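Local structure of Glucanase/chitosanase (Paenibacillus fukuinensis, 4ZZ5) at residues T15-I20 with Q48-N53. The protein is the second chitosan-binding module, a CBM32 beta-sandwich domain, of an enzyme that probably hydrolyses chitosan and beta-glucan chains. Residues are numbered along the deposited sequence; the frame is centred on the assembly and turned at random.
Sequences TATSSI and QWIYIN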
ATOM      1  N   THR A  15      -1.657  -9.650   3.751  1.00  7.98           N
ATOM      2  CA  THR A  15      -1.352  -8.253   4.078  1.00  7.55           C
ATOM      3  C   THR A  15      -1.174  -8.040   5.503  1.00  7.68           C
ATOM      4  O   THR A  15      -1.599  -8.887   6.344  1.00  9.68           O
ATOM      5  CB  THR A  15      -2.433  -7.305   3.569  1.00  8.86           C
ATOM      6  OG1 THR A  15      -3.677  -7.520   4.297  1.00 10.90           O
ATOM      7  CG2 THR A  15      -2.601  -7.394   2.102  1.00  9.54           C
ATOM      8  N   ALA A  16      -0.579  -6.939   5.931  1.00  6.75           N
ATOM      9  CA  ALA A  16      -0.575  -6.461   7.271  1.00  6.70           C
ATOM     10  C   ALA A  16      -0.725  -4.961   7.244  1.00  6.35           C
ATOM     11  O   ALA A  16      -0.267  -4.313   6.250  1.00  6.61           O
ATOM     12  CB  ALA A  16       0.720  -6.837   7.972  1.00  8.50           C
ATOM     13  N   THR A  17      -1.245  -4.351   8.278  1.00  5.79           N
ATOM     14  CA  THR A  17      -1.427  -2.907   8.336  1.00  5.86           C
ATOM     15  C   THR A  17      -1.007  -2.363   9.649  1.00  5.97           C
ATOM     16  O   THR A  17      -1.002  -3.056  10.711  1.00  7.11           O
ATOM     17  CB  THR A  17      -2.908  -2.538   8.031  1.00  6.94           C
ATOM     18  OG1 THR A  17      -3.807  -3.093   9.013  1.00  9.05           O
ATOM     19  CG2 THR A  17      -3.332  -2.969   6.676  1.00  6.73           C
ATOM     20  N   SER A  18      -0.715  -1.073   9.702  1.00  5.95           N
ATOM     21  CA  SER A  18      -0.443  -0.440  10.962  1.00  7.01           C
ATOM     22  C   SER A  18      -1.648  -0.325  11.877  1.00  7.58           C
ATOM     23  O   SER A  18      -1.561  -0.533  13.118  1.00  8.47           O
ATOM     24  CB  SER A  18       0.038   0.982  10.729  1.00  7.49           C
ATOM     25  OG  SER A  18      -0.839   1.680   9.816  1.00  7.47           O
ATOM     26  N   SER A  19      -2.815  -0.128  11.318  1.00  7.26           N
ATOM     27  CA  SER A  19      -4.079   0.039  12.059  1.00  6.81           C
ATOM     28  C   SER A  19      -5.188  -0.185  11.095  1.00  6.77           C
ATOM     29  O   SER A  19      -5.032  -0.158   9.878  1.00  7.16           O
ATOM     30  CB  SER A  19      -4.189   1.392  12.681  1.00  7.67           C
ATOM     31  OG  SER A  19      -4.284   2.411  11.768  1.00  8.34           O
ATOM     32  N   ILE A  20      -6.391  -0.342  11.647  1.00  8.49           N
ATOM     33  CA  ILE A  20      -7.665  -0.402  10.886  1.00  9.42           C
ATOM     34  C   ILE A  20      -8.683   0.488  11.561  1.00  9.93           C
ATOM     35  O   ILE A  20      -8.685   0.710  12.772  1.00 11.93           O
ATOM     36  CB  ILE A  20      -8.191  -1.770  10.732  1.00 11.43           C
ATOM     37  CG1 ILE A  20      -8.815  -2.320  12.011  1.00 13.03           C
ATOM     38  CG2 ILE A  20      -7.184  -2.692  10.058  1.00 10.93           C
ATOM     39  CD1 ILE A  20      -9.506  -3.649  11.837  1.00 13.08           C
ATOM     40  N   GLN A  48       0.796   5.801   8.673  1.00  6.81           N
ATOM     41  CA  GLN A  48       0.133   4.552   8.588  1.00  6.00           C
ATOM     42  C   GLN A  48       0.658   3.794   7.400  1.00  6.34           C
ATOM     43  O   GLN A  48       1.267   4.378   6.499  1.00  7.46           O
ATOM     44  CB  GLN A  48      -1.407   4.762   8.446  1.00  6.48           C
ATOM     45  CG  GLN A  48      -2.032   5.570   9.524  1.00  6.77           C
ATOM     46  CD  GLN A  48      -2.164   4.874  10.851  1.00  7.29           C
ATOM     47  OE1 GLN A  48      -2.059   3.676  11.003  1.00  7.54           O
ATOM     48  NE2 GLN A  48      -2.572   5.631  11.869  1.00  8.91           N
ATOM     49  N   TRP A  49       0.442   2.496   7.369  1.00  5.74           N
ATOM     50  CA  TRP A  49       0.998   1.659   6.323  1.00  5.63           C
ATOM     51  C   TRP A  49       0.221   0.420   6.107  1.00  5.09           C
ATOM     52  O   TRP A  49      -0.506  -0.075   6.978  1.00  5.31           O
ATOM     53  CB  TRP A  49       2.493   1.400   6.594  1.00  6.16           C
ATOM     54  CG  TRP A  49       2.808   0.770   7.918  1.00  6.10           C
ATOM     55  CD1 TRP A  49       3.351   1.419   8.964  1.00  7.13           C
ATOM     56  CD2 TRP A  49       2.642  -0.634   8.325  1.00  6.59           C
ATOM     57  NE1 TRP A  49       3.496   0.520  10.022  1.00  8.08           N
ATOM     58  CE2 TRP A  49       3.044  -0.686   9.668  1.00  7.26           C
ATOM     59  CE3 TRP A  49       2.186  -1.754   7.683  1.00  7.31           C
ATOM     60  CZ2 TRP A  49       2.975  -1.925  10.376  1.00  7.67           C
ATOM     61  CZ3 TRP A  49       2.115  -2.970   8.419  1.00  7.37           C
ATOM     62  CH2 TRP A  49       2.518  -2.991   9.731  1.00  8.56           C
ATOM     63  N   ILE A  50       0.403  -0.121   4.887  1.00  5.38           N
ATOM     64  CA  ILE A  50      -0.117  -1.418   4.528  1.00  5.65           C
ATOM     65  C   ILE A  50       0.974  -2.113   3.739  1.00  5.39           C
ATOM     66  O   ILE A  50       1.576  -1.481   2.835  1.00  5.83           O
ATOM     67  CB  ILE A  50      -1.424  -1.325   3.702  1.00  5.88           C
ATOM     68  CG1 ILE A  50      -1.863  -2.680   3.202  1.00  6.72           C
ATOM     69  CG2 ILE A  50      -1.347  -0.353   2.543  1.00  7.39           C
ATOM     70  CD1 ILE A  50      -3.306  -2.680   2.748  1.00  8.12           C
ATOM     71  N   TYR A  51       1.253  -3.368   4.019  1.00  5.75           N
ATOM     72  CA  TYR A  51       2.177  -4.145   3.160  1.00  6.12           C
ATOM     73  C   TYR A  51       1.535  -5.394   2.685  1.00  7.04           C
ATOM     74  O   TYR A  51       0.591  -5.962   3.338  1.00  7.04           O
ATOM     75  CB  TYR A  51       3.550  -4.384   3.798  1.00  6.71           C
ATOM     76  CG  TYR A  51       3.679  -5.322   4.958  1.00  7.04           C
ATOM     77  CD1 TYR A  51       3.561  -6.689   4.734  1.00  8.85           C
ATOM     78  CD2 TYR A  51       4.018  -4.873   6.183  1.00  7.40           C
ATOM     79  CE1 TYR A  51       3.769  -7.541   5.903  1.00 10.03           C
ATOM     80  CE2 TYR A  51       4.217  -5.703   7.273  1.00  9.87           C
ATOM     81  CZ  TYR A  51       4.051  -7.017   7.061  1.00 10.80           C
ATOM     82  OH  TYR A  51       4.235  -7.897   8.175  1.00 13.83           O
ATOM     83  N   ILE A  52       2.027  -5.889   1.574  1.00  7.22           N
ATOM     84  CA  ILE A  52       1.623  -7.128   0.907  1.00  7.89           C
ATOM     85  C   ILE A  52       2.774  -8.073   0.904  1.00  7.63           C
ATOM     86  O   ILE A  52       3.920  -7.658   0.559  1.00  8.99           O
ATOM     87  CB  ILE A  52       1.231  -6.852  -0.497  1.00  9.78           C
ATOM     88  CG1 ILE A  52       0.140  -5.762  -0.594  1.00 10.92           C
ATOM     89  CG2 ILE A  52       0.821  -8.153  -1.209  1.00 12.19           C
ATOM     90  CD1 ILE A  52      -0.015  -5.170  -1.975  1.00 12.80           C
ATOM     91  N   ASN A  53       2.602  -9.301   1.337  1.00  8.40           N
ATOM     92  CA  ASN A  53       3.558 -10.385   1.148  1.00  9.08           C
ATOM     93  C   ASN A  53       3.343 -11.022  -0.153  1.00 10.61           C
ATOM     94  O   ASN A  53       2.324 -11.713  -0.389  1.00 10.60           O
ATOM     95  CB  ASN A  53       3.329 -11.380   2.291  1.00  9.80           C
ATOM     96  CG  ASN A  53       4.398 -12.479   2.256  1.00 12.20           C
ATOM     97  OD1 ASN A  53       5.106 -12.656   1.249  1.00 13.33           O
ATOM     98  ND2 ASN A  53       4.564 -13.161   3.372  1.00 11.53           N
TER
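Ser18 and Trp49 meet through both backbone and side chain where strand 15-17, at the edge of one sheet of the CBM32 (F5/8 type C) beta-sandwich, runs antiparallel to 48-53. Among the backbone bonds, Ala16 and Tyr51 form a hydrogen-bonded pair (Tyr51 N to Ala16 O, 2.9 Å), and Ser18 N donates to Trp49 O at 2.9 Å. The polar side chains continue this pairing beyond the strand: Ser18 OG, turned between its own N and carbonyl carbon (chi1 49°), accepts from Trp49 N at 2.9 Å and donates to Gln48 OE1 at 2.6 Å. Ser19 OG, which also bonds Ala42 N, donates to Gln48 OE1 at 2.7 Å from above the amide plane. Two CH-pi contacts each fall on one ring face: Ser18 CB stands 3.6 Å over the centroid of the Trp49 five-membered ring, 11° from its normal, and Ala16 CB lies 3.8 Å from that of Tyr51. On the other sheet face, Thr17 CG2 packs 3.8 Å from Ile50 CG1, and Ile50 meets Phe134 of the second sheet. Arg117 makes a cation-pi contact with Trp49; an alanine here would probably leave both Arg117 and Ser18 CB without their aromatic partner. Two hydroxyls converging on Gln48 OE1 imply an amide restrained from rotating, which probably helps hold the turn after strand 15-17.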